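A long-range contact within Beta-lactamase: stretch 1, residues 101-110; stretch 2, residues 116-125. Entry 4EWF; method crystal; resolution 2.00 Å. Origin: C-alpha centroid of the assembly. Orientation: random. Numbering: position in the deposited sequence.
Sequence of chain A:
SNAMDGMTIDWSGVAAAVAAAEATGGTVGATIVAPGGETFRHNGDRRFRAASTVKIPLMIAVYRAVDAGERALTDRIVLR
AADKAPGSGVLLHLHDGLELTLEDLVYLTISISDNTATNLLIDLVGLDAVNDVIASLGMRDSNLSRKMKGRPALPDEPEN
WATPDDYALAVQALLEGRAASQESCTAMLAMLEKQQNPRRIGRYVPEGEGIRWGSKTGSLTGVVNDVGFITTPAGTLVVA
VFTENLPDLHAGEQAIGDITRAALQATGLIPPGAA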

# COMPACT_ATOMS: atom_id res chain seq x y z
N THR A 101 12.97 7.27 -16.74
CA THR A 101 11.77 7.06 -17.53
C THR A 101 10.58 7.07 -16.58
O THR A 101 10.75 6.96 -15.36
N LEU A 102 9.39 7.22 -17.15
CA LEU A 102 8.17 7.13 -16.35
C LEU A 102 8.13 5.80 -15.61
O LEU A 102 7.75 5.74 -14.44
N GLU A 103 8.53 4.71 -16.27
CA GLU A 103 8.52 3.42 -15.58
C GLU A 103 9.50 3.37 -14.40
O GLU A 103 9.16 2.85 -13.33
N ASP A 104 10.70 3.94 -14.57
CA ASP A 104 11.63 4.05 -13.46
C ASP A 104 10.95 4.72 -12.26
O ASP A 104 11.08 4.28 -11.12
N LEU A 105 10.24 5.82 -12.52
CA LEU A 105 9.60 6.57 -11.43
C LEU A 105 8.55 5.74 -10.69
O LEU A 105 8.47 5.81 -9.45
N VAL A 106 7.74 4.99 -11.43
CA VAL A 106 6.74 4.13 -10.81
C VAL A 106 7.45 3.09 -9.95
O VAL A 106 7.07 2.85 -8.80
N TYR A 107 8.50 2.49 -10.51
CA TYR A 107 9.25 1.46 -9.79
C TYR A 107 9.85 1.96 -8.48
O TYR A 107 9.70 1.32 -7.43
N LEU A 108 10.54 3.10 -8.52
CA LEU A 108 11.12 3.70 -7.31
C LEU A 108 10.05 4.10 -6.30
O LEU A 108 10.21 3.91 -5.09
N THR A 109 8.94 4.63 -6.80
CA THR A 109 7.81 4.99 -5.96
C THR A 109 7.27 3.79 -5.13
O THR A 109 7.06 3.90 -3.92
N ILE A 110 7.10 2.66 -5.79
CA ILE A 110 6.50 1.47 -5.18
C ILE A 110 7.50 0.62 -4.39
O ILE A 110 7.22 0.24 -3.25
N THR A 116 10.81 11.59 -3.92
CA THR A 116 11.07 12.43 -5.09
C THR A 116 10.31 11.89 -6.32
O THR A 116 9.62 12.64 -7.02
N ALA A 117 10.45 10.59 -6.57
CA ALA A 117 9.76 9.95 -7.69
C ALA A 117 8.25 10.15 -7.57
O ALA A 117 7.56 10.40 -8.56
N THR A 118 7.75 10.03 -6.34
CA THR A 118 6.33 10.20 -6.06
C THR A 118 5.86 11.60 -6.44
O THR A 118 4.87 11.74 -7.15
N ASN A 119 6.57 12.62 -5.95
CA ASN A 119 6.21 14.00 -6.25
C ASN A 119 6.33 14.37 -7.73
O ASN A 119 5.59 15.22 -8.22
N LEU A 120 7.25 13.73 -8.43
CA LEU A 120 7.36 13.88 -9.88
C LEU A 120 6.13 13.32 -10.61
O LEU A 120 5.62 13.94 -11.55
N LEU A 121 5.66 12.14 -10.18
CA LEU A 121 4.45 11.54 -10.73
C LEU A 121 3.20 12.37 -10.41
O LEU A 121 2.29 12.49 -11.22
N ILE A 122 3.15 12.92 -9.20
CA ILE A 122 2.06 13.81 -8.81
C ILE A 122 2.04 15.04 -9.72
O ILE A 122 0.97 15.48 -10.16
N ASP A 123 3.22 15.58 -10.04
CA ASP A 123 3.28 16.71 -10.97
C ASP A 123 2.81 16.33 -12.37
O ASP A 123 2.23 17.15 -13.09
N LEU A 124 3.09 15.11 -12.79
CA LEU A 124 2.78 14.72 -14.16
C LEU A 124 1.28 14.51 -14.34
O LEU A 124 0.69 14.94 -15.32
N VAL A 125 0.67 13.83 -13.38
CA VAL A 125 -0.71 13.42 -13.50
C VAL A 125 -1.67 14.39 -12.78
O VAL A 125 -2.82 14.57 -13.19

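Packing of helix 102-110 against helix 116-125 in Beta-lactamase; the axes run at 129° and approach to 8.3 Å, close enough for side chains to interlock. Apolar contacts: Leu121 (chi1 m, chi2 t) points toward the first helix and fits as a knob into the hole formed by Leu102, Leu105, Val106 and Thr109. Leu121 CD2 lies 3.5 Å from Leu102 CD1 and 3.8 Å from Leu105 CB, while Leu121 CD1 reaches Val106 CG2 at 4.3 Å. Leu102 (t, p) starts sideways, but its end swings inward, so that CD1 also meets Leu124 CD1 at 3.9 Å. Leu105 (m, t) spreads over the second helix, CD1 3.9 Å from Leu120 CB and CD2 4.1 Å from Ala117 CB. The helices are close at Ala117, which points toward the first helix: Ala117 CA is 5.0 Å from Leu105 CA, and Ala117 CB lies 3.6 Å from Leu105 O and 4.1 Å from Leu108 CB. Polar groups: no hydrogen bond crosses the interface. Thr109 (m) points toward the second helix, yet its OG1 donates to Leu105 O (2.8 Å) within its own helix; Thr109 OG1 and Thr118 N, 3.3 Å apart, are too poorly angled to bond. Thr109 CG2 packs 3.4 Å from Thr118 OG1. Away from the contact, Thr101 OG1 (p) caps the first helix, accepting from Asp104 N at 3.1 Å.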

# COMPACT_ATOMS: atom_id res chain seq x y z
CB THR A 101 11.77 5.73 -18.29
OG1 THR A 101 11.92 4.64 -17.36
CG2 THR A 101 12.87 5.68 -19.35
CB LEU A 102 6.95 7.28 -17.26
CG LEU A 102 5.58 7.20 -16.56
CD1 LEU A 102 5.46 8.26 -15.49
CD2 LEU A 102 4.43 7.33 -17.57
CB GLU A 103 8.75 2.24 -16.56
CG GLU A 103 8.67 0.89 -15.86
CD GLU A 103 8.40 -0.28 -16.81
OE1 GLU A 103 7.83 -1.30 -16.36
OE2 GLU A 103 8.77 -0.19 -17.99
CB ASP A 104 12.85 4.92 -13.82
CG ASP A 104 13.77 4.28 -14.87
OD1 ASP A 104 13.72 3.04 -15.09
OD2 ASP A 104 14.55 5.05 -15.48
CB LEU A 105 8.99 7.87 -11.94
CG LEU A 105 9.93 8.91 -12.56
CD1 LEU A 105 9.15 10.20 -12.80
CD2 LEU A 105 11.11 9.18 -11.66
CB VAL A 106 5.85 3.43 -11.88
CG1 VAL A 106 4.90 2.43 -11.23
CG2 VAL A 106 5.07 4.48 -12.64
CB TYR A 107 10.34 0.81 -10.66
CG TYR A 107 11.25 -0.04 -9.81
CD1 TYR A 107 10.83 -1.29 -9.36
CD2 TYR A 107 12.49 0.43 -9.40
CE1 TYR A 107 11.62 -2.05 -8.54
CE2 TYR A 107 13.30 -0.33 -8.58
CZ TYR A 107 12.86 -1.56 -8.15
OH TYR A 107 13.65 -2.32 -7.34
CB LEU A 108 12.00 4.90 -7.67
CG LEU A 108 13.23 4.55 -8.52
CD1 LEU A 108 13.90 5.82 -9.00
CD2 LEU A 108 14.21 3.69 -7.73
CB THR A 109 6.67 5.62 -6.81
OG1 THR A 109 7.08 6.91 -7.29
CG2 THR A 109 5.39 5.79 -5.98
CB ILE A 110 5.79 0.60 -6.26
CG1 ILE A 110 4.66 1.39 -6.93
CG2 ILE A 110 5.25 -0.68 -5.66
CD1 ILE A 110 3.60 1.92 -5.94
CB THR A 116 12.57 12.51 -5.42
OG1 THR A 116 13.27 13.14 -4.33
CG2 THR A 116 12.79 13.33 -6.68
CB ALA A 117 10.09 8.48 -7.72
CB THR A 118 6.02 9.95 -4.57
OG1 THR A 118 6.35 8.59 -4.25
CG2 THR A 118 4.54 10.18 -4.29
CB ASN A 119 7.00 14.98 -5.37
CG ASN A 119 6.63 14.85 -3.89
OD1 ASN A 119 5.67 14.17 -3.54
ND2 ASN A 119 7.40 15.50 -3.02
CB LEU A 120 8.65 13.23 -10.39
CG LEU A 120 9.96 13.99 -10.09
CD1 LEU A 120 11.18 13.12 -10.44
CD2 LEU A 120 10.01 15.32 -10.86
CB LEU A 121 4.27 10.11 -10.19
CG LEU A 121 5.35 9.10 -10.60
CD1 LEU A 121 5.10 7.75 -9.92
CD2 LEU A 121 5.38 8.94 -12.10
CB ILE A 122 2.16 14.23 -7.34
CG1 ILE A 122 1.96 13.00 -6.45
CG2 ILE A 122 1.15 15.32 -7.01
CD1 ILE A 122 1.99 13.33 -4.97
CB ASP A 123 4.70 17.26 -11.07
CG ASP A 123 5.09 18.13 -9.87
OD1 ASP A 123 4.19 18.57 -9.12
OD2 ASP A 123 6.31 18.37 -9.70
CB LEU A 124 3.50 13.43 -14.51
CG LEU A 124 5.00 13.54 -14.77
CD1 LEU A 124 5.55 12.16 -14.98
CD2 LEU A 124 5.26 14.43 -15.99
CB VAL A 125 -0.86 11.97 -13.01
CG1 VAL A 125 -1.25 11.92 -11.52
CG2 VAL A 125 -1.84 11.22 -13.86